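Local coordinates for ferric vibriobactin ABC transporter, periplasmic ferric vibriobactin-binding protein (Vibrio cholerae, PDB 3R5T) that binds the iron-loaded siderophore ferric vibriobactin in the periplasm and probably delivers it to the membrane components of its ABC transporter, at residues V168-H171 with V176-V179; E198-A203 with D213-H218; Q241-D246 with K258-L263. One frame throughout, in Å; residues are numbered along the deposited sequence.

Contact 1. Residues V168-H171 with V176-V179. With VBN ((4S,5R)-N-{3-[(2,3-dihydroxybenzoyl)amino]propyl}-2-(2,3-dihydroxyphenyl)-N-[3-({[(4S,5R)-2-(2,3-dihydroxyphenyl)-5-met hyl-4,5-dihydro-1,3-oxazol-4-yl]carbonyl}amino)propyl]-5-methyl-4,5-dihydro-1,3-oxazole-4-carboxamide), chain B.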
loop_
_atom_site.group_PDB
_atom_site.type_symbol
_atom_site.label_atom_id
_atom_site.label_comp_id
_atom_site.label_asym_id
_atom_site.label_seq_id
_atom_site.Cartn_x
_atom_site.Cartn_y
_atom_site.Cartn_z
ATOM N N VAL A 168 -5.956 10.315 6.443
ATOM C CA VAL A 168 -7.365 9.981 6.531
ATOM C C VAL A 168 -7.890 9.422 5.214
ATOM O O VAL A 168 -7.545 9.909 4.141
ATOM C CB VAL A 168 -8.188 11.250 6.873
ATOM C CG1 VAL A 168 -9.692 10.973 6.836
ATOM C CG2 VAL A 168 -7.769 11.829 8.225
ATOM N N SER A 169 -8.738 8.403 5.315
ATOM C CA SER A 169 -9.582 7.952 4.207
ATOM C C SER A 169 -10.982 8.497 4.457
ATOM O O SER A 169 -11.682 8.058 5.362
ATOM C CB SER A 169 -9.594 6.429 4.133
ATOM O OG SER A 169 -10.380 5.992 3.029
ATOM N N TYR A 170 -11.373 9.476 3.652
ATOM C CA TYR A 170 -12.596 10.244 3.897
ATOM C C TYR A 170 -13.740 9.857 2.990
ATOM O O TYR A 170 -13.573 9.766 1.772
ATOM C CB TYR A 170 -12.290 11.729 3.722
ATOM C CG TYR A 170 -13.457 12.668 3.917
ATOM C CD1 TYR A 170 -13.977 12.919 5.186
ATOM C CD2 TYR A 170 -14.006 13.363 2.839
ATOM C CE1 TYR A 170 -15.025 13.817 5.372
ATOM C CE2 TYR A 170 -15.063 14.265 3.019
ATOM C CZ TYR A 170 -15.575 14.475 4.278
ATOM O OH TYR A 170 -16.617 15.373 4.449
ATOM N N HIS A 171 -14.899 9.641 3.598
ATOM C CA HIS A 171 -16.116 9.326 2.852
ATOM C C HIS A 171 -17.311 10.165 3.264
ATOM O O HIS A 171 -18.411 9.905 2.810
ATOM C CB HIS A 171 -16.461 7.847 2.967
ATOM C CG HIS A 171 -15.407 6.955 2.404
ATOM N ND1 HIS A 171 -15.198 6.817 1.050
ATOM C CD2 HIS A 171 -14.472 6.191 3.011
ATOM C CE1 HIS A 171 -14.183 5.995 0.847
ATOM N NE2 HIS A 171 -13.726 5.602 2.021
ATOM N N VAL A 176 -18.851 5.247 7.841
ATOM C CA VAL A 176 -17.629 4.922 8.552
ATOM C C VAL A 176 -16.453 5.461 7.743
ATOM O O VAL A 176 -16.337 5.196 6.548
ATOM C CB VAL A 176 -17.496 3.393 8.774
ATOM C CG1 VAL A 176 -16.053 3.020 9.146
ATOM C CG2 VAL A 176 -18.493 2.935 9.836
ATOM N N ASN A 177 -15.583 6.235 8.393
ATOM C CA ASN A 177 -14.380 6.768 7.762
ATOM C C ASN A 177 -13.172 6.033 8.337
ATOM O O ASN A 177 -13.321 5.138 9.175
ATOM C CB ASN A 177 -14.258 8.273 8.041
ATOM C CG ASN A 177 -15.240 9.121 7.209
ATOM O OD1 ASN A 177 -14.808 9.926 6.378
ATOM N ND2 ASN A 177 -16.557 8.938 7.420
ATOM N N ALA A 178 -11.964 6.416 7.954
ATOM C CA ALA A 178 -10.810 5.686 8.486
ATOM C C ALA A 178 -9.577 6.552 8.633
ATOM O O ALA A 178 -9.410 7.540 7.912
ATOM C CB ALA A 178 -10.506 4.446 7.644
ATOM N N VAL A 179 -8.717 6.176 9.581
ATOM C CA VAL A 179 -7.517 6.948 9.874
ATOM C C VAL A 179 -6.302 6.019 9.980
ATOM O O VAL A 179 -6.342 5.004 10.677
ATOM C CB VAL A 179 -7.682 7.738 11.191
ATOM C CG1 VAL A 179 -6.429 8.557 11.494
ATOM C CG2 VAL A 179 -8.927 8.641 11.148
HETATM C C VBN B . -14.126 -0.671 1.145
HETATM N N VBN B . -12.474 -2.592 1.098
HETATM O O VBN B . -14.225 -0.701 2.326
HETATM C CA VBN B . -13.453 -1.800 0.375
HETATM C CB VBN B . -14.445 -2.919 -0.122
HETATM C CAB VBN B . -9.424 1.510 -5.735
HETATM O OAC VBN B . -11.937 3.864 3.422
HETATM O OAD VBN B . -13.204 -0.415 -4.004
HETATM O OAF VBN B . -8.715 -1.093 2.294
HETATM O OAG VBN B . -9.736 -4.804 4.977
HETATM O OAH VBN B . -9.342 -3.593 0.680
HETATM O OAI VBN B . -11.128 -0.007 2.004
HETATM O OAJ VBN B . -10.773 -3.144 3.087
HETATM O OAK VBN B . -10.391 -1.479 -0.661
HETATM C CAL VBN B . -8.155 2.173 4.029
HETATM C CAM VBN B . -12.696 -6.721 3.773
HETATM C CAN VBN B . -7.892 -4.079 -2.707
HETATM C CAO VBN B . -7.889 0.864 3.504
HETATM C CAP VBN B . -11.519 -6.389 4.503
HETATM C CAQ VBN B . -8.149 -4.296 -1.314
HETATM C CAR VBN B . -9.460 2.771 3.882
HETATM C CAS VBN B . -13.224 -5.834 2.824
HETATM C CAT VBN B . -8.509 -3.005 -3.398
HETATM C CAU VBN B . -15.088 2.558 1.610
HETATM C CAV VBN B . -15.246 1.657 -1.761
HETATM C CAW VBN B . -14.309 2.434 2.930
HETATM C CAX VBN B . -14.929 1.770 -3.270
HETATM C CAY VBN B . -15.716 1.264 1.089
HETATM C CAZ VBN B . -14.758 0.360 -1.093
HETATM N NBB VBN B . -12.958 1.886 2.847
HETATM N NBC VBN B . -13.487 1.858 -3.494
HETATM N NBD VBN B . -10.527 0.097 -2.745
HETATM O OBF VBN B . -9.709 -0.797 -4.751
HETATM C CBG VBN B . -11.819 2.722 3.150
HETATM C CBH VBN B . -12.710 0.663 -3.838
HETATM C CBJ VBN B . -13.243 -3.631 1.733
HETATM C CBK VBN B . -8.929 0.157 2.833
HETATM C CBL VBN B . -10.878 -5.156 4.281
HETATM C CBM VBN B . -9.015 -3.427 -0.655
HETATM C CBN VBN B . -10.167 0.714 2.697
HETATM C CBO VBN B . -11.392 -4.321 3.376
HETATM C CBP VBN B . -9.607 -2.392 -1.327
HETATM C CBQ VBN B . -10.439 2.080 3.243
HETATM C CBR VBN B . -12.592 -4.677 2.603
HETATM C CBS VBN B . -9.327 -2.159 -2.747
HETATM C CBU VBN B . -10.373 0.481 -5.146
HETATM C CBW VBN B . -10.101 -1.075 -3.443
HETATM C CBX VBN B . -11.198 0.849 -3.814
HETATM N NBY VBN B . -14.819 0.353 0.372
HETATM O OG1 VBN B . -14.368 -3.960 0.947
HETATM C CG2 VBN B . -14.363 -3.366 -1.572
#
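Ser-169 and Ala-178 face each other as an antiparallel hydrogen-bonded pair: Ser-169 N donates to Ala-178 O at 2.8 Å, and Ala-178 N returns a longer bond of 3.1 Å to Ser-169 O. Their side chains emerge on the same face, CB to CB 4.1 Å. From this segment two donors converge on vibriobactin atom OAC, the carbonyl oxygen of the 2,3-dihydroxybenzoyl amide. Ser-169 OG gives its proton to OAC at 2.7 Å, and His-171 NE2 donates to OAC at 2.9 Å with OAC in the plane of the imidazole edge. One ligand oxygen is thereby gripped twice, while the propyl carbon CAU lies over a face of the His-171 ring.

The next shell positions these donors. Asn-177 OD1 accepts the backbone N of His-171 at 2.8 Å, almost straight at the hydrogen (172°), although the donor sits well above the amide's carbonyl plane. Asn-177 CG is anti to its carbonyl carbon (chi1 -75°), which carries the amide across to the segment 168-171, and ND2 is bonded to Gly-172 O in the connecting turn, so both ends of the amide are held. Tyr-170 lies alongside Asn-177, and its OH is hydrogen-bonded to Asp-246. The next strand pair, Val-168 with Val-179, is non-hydrogen-bonded and turns its methyls to the other face. The whole is a beta hairpin that contributes two hydrogen-bond donors to the siderophore pocket, one from its first strand and one from His-171 just beyond it.

Contact 2. Residues E198-A203 with D213-H218. With VBN ((4S,5R)-N-{3-[(2,3-dihydroxybenzoyl)amino]propyl}-2-(2,3-dihydroxyphenyl)-N-[3-({[(4S,5R)-2-(2,3-dihydroxyphenyl)-5-met hyl-4,5-dihydro-1,3-oxazol-4-yl]carbonyl}amino)propyl]-5-methyl-4,5-dihydro-1,3-oxazole-4-carboxamide), chain B.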
loop_
_atom_site.group_PDB
_atom_site.type_symbol
_atom_site.label_atom_id
_atom_site.label_comp_id
_atom_site.label_asym_id
_atom_site.label_seq_id
_atom_site.Cartn_x
_atom_site.Cartn_y
_atom_site.Cartn_z
ATOM N N GLU A 198 0.050 11.420 13.920
ATOM C CA GLU A 198 -0.954 11.241 14.963
ATOM C C GLU A 198 -1.573 9.850 14.805
ATOM O O GLU A 198 -1.902 9.421 13.686
ATOM C CB GLU A 198 -2.040 12.311 14.878
ATOM C CG GLU A 198 -3.275 12.012 15.736
ATOM C CD GLU A 198 -4.348 13.090 15.608
ATOM O OE1 GLU A 198 -4.353 13.799 14.589
ATOM O OE2 GLU A 198 -5.155 13.246 16.540
ATOM N N GLU A 199 -1.723 9.149 15.920
ATOM C CA GLU A 199 -2.384 7.847 15.935
ATOM C C GLU A 199 -3.833 8.035 16.372
ATOM O O GLU A 199 -4.107 8.751 17.330
ATOM C CB GLU A 199 -1.672 6.883 16.893
ATOM C CG GLU A 199 -2.328 5.499 17.072
ATOM C CD GLU A 199 -1.913 4.477 16.004
ATOM O OE1 GLU A 199 -2.243 3.284 16.147
ATOM O OE2 GLU A 199 -1.259 4.858 15.024
ATOM N N PRO A 200 -4.774 7.403 15.652
ATOM C CA PRO A 200 -6.175 7.475 16.088
ATOM C C PRO A 200 -6.360 6.678 17.378
ATOM O O PRO A 200 -5.686 5.666 17.573
ATOM C CB PRO A 200 -6.944 6.803 14.940
ATOM C CG PRO A 200 -5.939 5.888 14.301
ATOM C CD PRO A 200 -4.586 6.527 14.485
ATOM N N ASP A 201 -7.234 7.142 18.260
ATOM C CA ASP A 201 -7.491 6.440 19.515
ATOM C C ASP A 201 -8.045 5.050 19.216
ATOM O O ASP A 201 -9.081 4.926 18.570
ATOM C CB ASP A 201 -8.482 7.248 20.352
ATOM C CG ASP A 201 -8.667 6.699 21.759
ATOM O OD1 ASP A 201 -8.506 5.484 21.969
ATOM O OD2 ASP A 201 -9.003 7.499 22.662
ATOM N N PRO A 202 -7.352 3.993 19.671
ATOM C CA PRO A 202 -7.804 2.625 19.380
ATOM C C PRO A 202 -9.238 2.363 19.833
ATOM O O PRO A 202 -9.928 1.500 19.276
ATOM C CB PRO A 202 -6.819 1.753 20.168
ATOM C CG PRO A 202 -5.589 2.598 20.302
ATOM C CD PRO A 202 -6.083 4.016 20.422
ATOM N N ALA A 203 -9.689 3.108 20.833
ATOM C CA ALA A 203 -11.042 2.921 21.342
ATOM C C ALA A 203 -12.113 3.312 20.324
ATOM O O ALA A 203 -13.288 3.006 20.506
ATOM C CB ALA A 203 -11.236 3.696 22.641
ATOM N N ASP A 213 -4.081 -1.569 9.397
ATOM C CA ASP A 213 -3.633 -0.497 8.504
ATOM C C ASP A 213 -4.294 0.852 8.803
ATOM O O ASP A 213 -3.615 1.833 9.147
ATOM C CB ASP A 213 -3.786 -0.898 7.007
ATOM C CG ASP A 213 -5.220 -1.303 6.590
ATOM O OD1 ASP A 213 -6.050 -1.687 7.438
ATOM O OD2 ASP A 213 -5.492 -1.259 5.371
ATOM N N PHE A 214 -5.618 0.885 8.664
ATOM C CA PHE A 214 -6.396 2.065 9.016
ATOM C C PHE A 214 -7.439 1.667 10.038
ATOM O O PHE A 214 -8.110 0.640 9.877
ATOM C CB PHE A 214 -7.119 2.642 7.784
ATOM C CG PHE A 214 -6.228 3.432 6.849
ATOM C CD1 PHE A 214 -6.400 4.797 6.692
ATOM C CD2 PHE A 214 -5.224 2.802 6.130
ATOM C CE1 PHE A 214 -5.583 5.516 5.822
ATOM C CE2 PHE A 214 -4.402 3.523 5.266
ATOM C CZ PHE A 214 -4.580 4.885 5.130
ATOM N N LEU A 215 -7.609 2.495 11.064
ATOM C CA LEU A 215 -8.665 2.286 12.043
ATOM C C LEU A 215 -9.950 2.794 11.406
ATOM O O LEU A 215 -10.031 3.970 11.018
ATOM C CB LEU A 215 -8.393 3.072 13.338
ATOM C CG LEU A 215 -9.320 2.733 14.511
ATOM C CD1 LEU A 215 -9.074 1.320 14.988
ATOM C CD2 LEU A 215 -9.101 3.689 15.670
ATOM N N ARG A 216 -10.949 1.917 11.288
ATOM C CA ARG A 216 -12.264 2.317 10.813
ATOM C C ARG A 216 -13.043 2.905 11.984
ATOM O O ARG A 216 -13.090 2.307 13.061
ATOM C CB ARG A 216 -12.997 1.121 10.209
ATOM C CG ARG A 216 -12.680 0.875 8.754
ATOM C CD ARG A 216 -11.231 0.558 8.495
ATOM N NE ARG A 216 -11.127 -0.119 7.205
ATOM C CZ ARG A 216 -10.020 -0.660 6.720
ATOM N NH1 ARG A 216 -8.871 -0.569 7.383
ATOM N NH2 ARG A 216 -10.062 -1.263 5.534
ATOM N N ILE A 217 -13.653 4.074 11.771
ATOM C CA ILE A 217 -14.267 4.830 12.863
ATOM C C ILE A 217 -15.604 5.470 12.444
ATOM O O ILE A 217 -15.793 5.808 11.276
ATOM C CB ILE A 217 -13.303 5.948 13.372
ATOM C CG1 ILE A 217 -13.099 7.007 12.282
ATOM C CG2 ILE A 217 -11.960 5.353 13.842
ATOM C CD1 ILE A 217 -12.293 8.209 12.714
ATOM N N HIS A 218 -16.513 5.665 13.401
ATOM C CA HIS A 218 -17.683 6.496 13.138
ATOM C C HIS A 218 -17.212 7.885 12.722
ATOM O O HIS A 218 -16.196 8.394 13.227
ATOM C CB HIS A 218 -18.591 6.606 14.356
ATOM C CG HIS A 218 -19.234 5.317 14.757
ATOM N ND1 HIS A 218 -19.797 5.127 16.000
ATOM C CD2 HIS A 218 -19.406 4.156 14.086
ATOM C CE1 HIS A 218 -20.291 3.904 16.077
ATOM N NE2 HIS A 218 -20.062 3.293 14.930
HETATM C C VBN B . -14.126 -0.671 1.145
HETATM N N VBN B . -12.474 -2.592 1.098
HETATM O O VBN B . -14.225 -0.701 2.326
HETATM C CA VBN B . -13.453 -1.800 0.375
HETATM C CB VBN B . -14.445 -2.919 -0.122
HETATM C CAB VBN B . -9.424 1.510 -5.735
HETATM O OAC VBN B . -11.937 3.864 3.422
HETATM O OAD VBN B . -13.204 -0.415 -4.004
HETATM O OAF VBN B . -8.715 -1.093 2.294
HETATM O OAG VBN B . -9.736 -4.804 4.977
HETATM O OAH VBN B . -9.342 -3.593 0.680
HETATM O OAI VBN B . -11.128 -0.007 2.004
HETATM O OAJ VBN B . -10.773 -3.144 3.087
HETATM O OAK VBN B . -10.391 -1.479 -0.661
HETATM C CAL VBN B . -8.155 2.173 4.029
HETATM C CAM VBN B . -12.696 -6.721 3.773
HETATM C CAN VBN B . -7.892 -4.079 -2.707
HETATM C CAO VBN B . -7.889 0.864 3.504
HETATM C CAP VBN B . -11.519 -6.389 4.503
HETATM C CAQ VBN B . -8.149 -4.296 -1.314
HETATM C CAR VBN B . -9.460 2.771 3.882
HETATM C CAS VBN B . -13.224 -5.834 2.824
HETATM C CAT VBN B . -8.509 -3.005 -3.398
HETATM C CAU VBN B . -15.088 2.558 1.610
HETATM C CAV VBN B . -15.246 1.657 -1.761
HETATM C CAW VBN B . -14.309 2.434 2.930
HETATM C CAX VBN B . -14.929 1.770 -3.270
HETATM C CAY VBN B . -15.716 1.264 1.089
HETATM C CAZ VBN B . -14.758 0.360 -1.093
HETATM N NBB VBN B . -12.958 1.886 2.847
HETATM N NBC VBN B . -13.487 1.858 -3.494
HETATM N NBD VBN B . -10.527 0.097 -2.745
HETATM O OBF VBN B . -9.709 -0.797 -4.751
HETATM C CBG VBN B . -11.819 2.722 3.150
HETATM C CBH VBN B . -12.710 0.663 -3.838
HETATM C CBJ VBN B . -13.243 -3.631 1.733
HETATM C CBK VBN B . -8.929 0.157 2.833
HETATM C CBL VBN B . -10.878 -5.156 4.281
HETATM C CBM VBN B . -9.015 -3.427 -0.655
HETATM C CBN VBN B . -10.167 0.714 2.697
HETATM C CBO VBN B . -11.392 -4.321 3.376
HETATM C CBP VBN B . -9.607 -2.392 -1.327
HETATM C CBQ VBN B . -10.439 2.080 3.243
HETATM C CBR VBN B . -12.592 -4.677 2.603
HETATM C CBS VBN B . -9.327 -2.159 -2.747
HETATM C CBU VBN B . -10.373 0.481 -5.146
HETATM C CBW VBN B . -10.101 -1.075 -3.443
HETATM C CBX VBN B . -11.198 0.849 -3.814
HETATM N NBY VBN B . -14.819 0.353 0.372
HETATM O OG1 VBN B . -14.368 -3.960 0.947
HETATM C CG2 VBN B . -14.363 -3.366 -1.572
#
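Leu-215 drives its isobutyl group against Pro-200, and the two side chains slide past one another in opposite directions. Pro-200 CG meets Leu-215 CB at 3.9 Å, and CD2 of the leucine lies as near to Pro-200 CB. With CG anti to the backbone N (chi1 -170°), the leucine extends far enough for CD2 to come 3.2 Å from Asp-201 O, a close approach of a methyl to a carbonyl. No hydrogen bond spans the two segments, so apolar packing carries the join; Val-179 of the neighbouring strand also touches Pro-200.

The packing thins toward solvent. Pro-202 offers CA to Leu-215 CD2 at 4.1 Å, but its CB is directed away from the strand, and Ala-203 beyond it is exposed. Here the loop is organised locally: Asp-201 OD1 accepts from Ala-203 N at 2.9 Å, an Asx turn.

Flanking Leu-215 along the strand, Phe-214 and Arg-216 serve the ligand instead. Vibriobactin carbon CAL sits 3.6 Å above the Phe-214 ring, displaced toward its rim, and the same catechol ring lies over one face of the Arg-216 guanidinium. At the edge of that group, in its plane, Arg-216 NH2 comes within 3.2 Å of vibriobactin OAJ. The guanidinium is fixed in rotation by two bonds from NH1, both close to its plane: a salt bridge to Asp-213 OD1 at 3.0 Å and a hydrogen bond to Phe-214 O at 2.9 Å. Asp-213 OD1 also takes the N-H of Phe-214, both donors arriving from one face of the carboxylate. Though paired with Asp-213, the guanidinium may still help to balance the catecholate charge. An edge strand, 214-217, is thus packed by a loop on one face and lines the siderophore pocket with the other.

Contact 3. Residues Q241-D246 with K258-L263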
loop_
_atom_site.group_PDB
_atom_site.type_symbol
_atom_site.label_atom_id
_atom_site.label_comp_id
_atom_site.label_asym_id
_atom_site.label_seq_id
_atom_site.Cartn_x
_atom_site.Cartn_y
_atom_site.Cartn_z
ATOM N N GLN A 241 -10.565 19.453 -1.107
ATOM C CA GLN A 241 -11.371 20.626 -0.763
ATOM C C GLN A 241 -12.678 20.235 -0.081
ATOM O O GLN A 241 -13.206 20.981 0.736
ATOM C CB GLN A 241 -11.656 21.483 -1.997
ATOM C CG GLN A 241 -10.416 22.127 -2.591
ATOM C CD GLN A 241 -9.576 22.845 -1.552
ATOM O OE1 GLN A 241 -10.070 23.707 -0.821
ATOM N NE2 GLN A 241 -8.294 22.498 -1.484
ATOM N N ALA A 242 -13.196 19.057 -0.404
ATOM C CA ALA A 242 -14.466 18.625 0.173
ATOM C C ALA A 242 -14.315 18.410 1.686
ATOM O O ALA A 242 -15.206 18.764 2.460
ATOM C CB ALA A 242 -14.964 17.361 -0.509
ATOM N N PHE A 243 -13.181 17.838 2.087
ATOM C CA PHE A 243 -12.840 17.677 3.500
ATOM C C PHE A 243 -12.752 19.043 4.179
ATOM O O PHE A 243 -13.376 19.275 5.215
ATOM C CB PHE A 243 -11.511 16.931 3.634
ATOM C CG PHE A 243 -11.137 16.591 5.045
ATOM C CD1 PHE A 243 -10.310 17.427 5.793
ATOM C CD2 PHE A 243 -11.569 15.395 5.616
ATOM C CE1 PHE A 243 -9.951 17.097 7.080
ATOM C CE2 PHE A 243 -11.206 15.056 6.904
ATOM C CZ PHE A 243 -10.384 15.905 7.645
ATOM N N LEU A 244 -11.986 19.945 3.577
ATOM C CA LEU A 244 -11.773 21.287 4.116
ATOM C C LEU A 244 -13.071 22.049 4.346
ATOM O O LEU A 244 -13.176 22.842 5.285
ATOM C CB LEU A 244 -10.912 22.088 3.152
ATOM C CG LEU A 244 -9.403 22.038 3.286
ATOM C CD1 LEU A 244 -8.766 22.136 1.908
ATOM C CD2 LEU A 244 -8.900 23.152 4.236
ATOM N N HIS A 245 -14.052 21.820 3.481
ATOM C CA HIS A 245 -15.304 22.568 3.545
ATOM C C HIS A 245 -16.439 21.812 4.226
ATOM O O HIS A 245 -17.566 22.289 4.259
ATOM C CB HIS A 245 -15.729 23.039 2.149
ATOM C CG HIS A 245 -14.855 24.120 1.595
ATOM N ND1 HIS A 245 -13.825 23.867 0.715
ATOM C CD2 HIS A 245 -14.840 25.456 1.817
ATOM C CE1 HIS A 245 -13.219 25.000 0.412
ATOM N NE2 HIS A 245 -13.815 25.980 1.068
ATOM N N ASP A 246 -16.143 20.641 4.779
ATOM C CA ASP A 246 -17.146 19.894 5.521
ATOM C C ASP A 246 -17.462 20.686 6.786
ATOM O O ASP A 246 -16.609 20.819 7.650
ATOM C CB ASP A 246 -16.602 18.511 5.877
ATOM C CG ASP A 246 -17.586 17.670 6.665
ATOM O OD1 ASP A 246 -18.530 18.230 7.255
ATOM O OD2 ASP A 246 -17.405 16.435 6.705
ATOM N N LYS A 258 -5.569 25.520 7.365
ATOM C CA LYS A 258 -5.588 25.250 5.935
ATOM C C LYS A 258 -4.361 24.423 5.556
ATOM O O LYS A 258 -3.592 24.772 4.657
ATOM C CB LYS A 258 -5.671 26.544 5.122
ATOM C CG LYS A 258 -7.055 27.180 5.132
ATOM C CD LYS A 258 -7.134 28.352 4.166
ATOM C CE LYS A 258 -8.508 28.991 4.199
ATOM N NZ LYS A 258 -8.845 29.479 5.565
ATOM N N GLN A 259 -4.173 23.331 6.281
ATOM C CA GLN A 259 -3.118 22.391 5.961
ATOM C C GLN A 259 -3.729 21.020 5.733
ATOM O O GLN A 259 -3.407 20.042 6.414
ATOM C CB GLN A 259 -2.038 22.393 7.049
ATOM C CG GLN A 259 -1.166 23.658 6.973
ATOM C CD GLN A 259 -0.296 23.919 8.197
ATOM O OE1 GLN A 259 0.434 24.909 8.231
ATOM N NE2 GLN A 259 -0.384 23.064 9.204
ATOM N N VAL A 260 -4.642 20.972 4.762
ATOM C CA VAL A 260 -5.266 19.737 4.323
ATOM C C VAL A 260 -4.836 19.494 2.888
ATOM O O VAL A 260 -5.095 20.321 2.011
ATOM C CB VAL A 260 -6.800 19.837 4.342
ATOM C CG1 VAL A 260 -7.412 18.547 3.816
ATOM C CG2 VAL A 260 -7.301 20.130 5.738
ATOM N N TYR A 261 -4.190 18.356 2.656
ATOM C CA TYR A 261 -3.577 18.065 1.370
ATOM C C TYR A 261 -3.997 16.694 0.863
ATOM O O TYR A 261 -4.234 15.772 1.648
ATOM C CB TYR A 261 -2.045 18.117 1.500
ATOM C CG TYR A 261 -1.539 19.376 2.177
ATOM C CD1 TYR A 261 -1.602 20.608 1.532
ATOM C CD2 TYR A 261 -1.020 19.335 3.468
ATOM C CE1 TYR A 261 -1.153 21.761 2.150
ATOM C CE2 TYR A 261 -0.570 20.477 4.089
ATOM C CZ TYR A 261 -0.633 21.685 3.428
ATOM O OH TYR A 261 -0.181 22.826 4.054
ATOM N N GLY A 262 -4.114 16.561 -0.451
ATOM C CA GLY A 262 -4.272 15.238 -1.019
ATOM C C GLY A 262 -2.942 14.521 -1.073
ATOM O O GLY A 262 -1.918 15.091 -1.444
ATOM N N LEU A 263 -2.961 13.250 -0.704
ATOM C CA LEU A 263 -1.750 12.449 -0.773
ATOM C C LEU A 263 -1.496 12.030 -2.222
ATOM O O LEU A 263 -0.387 11.647 -2.589
ATOM C CB LEU A 263 -1.889 11.246 0.149
ATOM C CG LEU A 263 -0.643 10.529 0.652
ATOM C CD1 LEU A 263 0.302 11.486 1.397
ATOM C CD2 LEU A 263 -1.094 9.380 1.551
#
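Val-260 is met by two side chains from the end of helix 237-244, one crossing it and one lying antiparallel beside it. Phe-243 comes across at about a right angle. Its ring atom CD1 touches Val-260 CG1 at 3.7 Å, with the methyl placed obliquely to the ring. Phe-243 CG is anti to the backbone N (chi1 -174°), directing the ring inward from the last turn of the helix. Leu-244 instead slides past Val-260 in the opposite direction: its branch carbon CG reaches Val-260 CB at 3.6 Å, and CD2 lies 3.7 Å from Val-260 CG2. Both valine methyls meet both side chains, CG1 closer to the ring and CG2 closer to the leucine. The contact across the segments is apolar, with no hydrogen bond.

It packs a helix on an edge strand of an alpha/beta domain: strand 260-264 is the last in its mixed sheet and runs parallel to strand 229-233, to which helix 237-244 and helix 253-256 connect it in a beta-alpha-beta crossover. Leu-232 of that neighbouring strand touches both Phe-243 and Val-260, and Ile-255 of the second helix touches them too.

At the solvent margin, Leu-244 CD2 comes only to 4.3 Å from Lys-258 CA, where a Schellman motif closes helix 253-256 just before the strand. His-245, the first residue to leave helical backbone angles after helix 237-244, gives Gln-241 O two donors, the backbone N and the ring ND1, each at 3.0 Å and from opposite faces of the carbonyl plane. On the inner side, Phe-243 also stacks edge-to-face with Tyr-170.

All three contacts reach the mixed sheet ordered 214-217, 177-180, 165-169, 229-233, 260-264, and they follow one another in series along the chain. Contact 1 joins two inner strands; contacts 2 and 3 pack the two outermost ones, with centres about 19 Å apart. Contact 1, about 9 Å from contact 2 and 13 Å from contact 3 between centres, touches both: probable hydrogen bonds link Val-179 O to Leu-215 N and Asn-177 O to Ile-217 N, while Tyr-170 packs toward the helix end of contact 3. Contacts 1 and 2 touch vibriobactin; the Phe-243 side chain stays about 12 Å from it. One sheet thus combines ligand-binding residues with structural helix packing at its 260-264 edge.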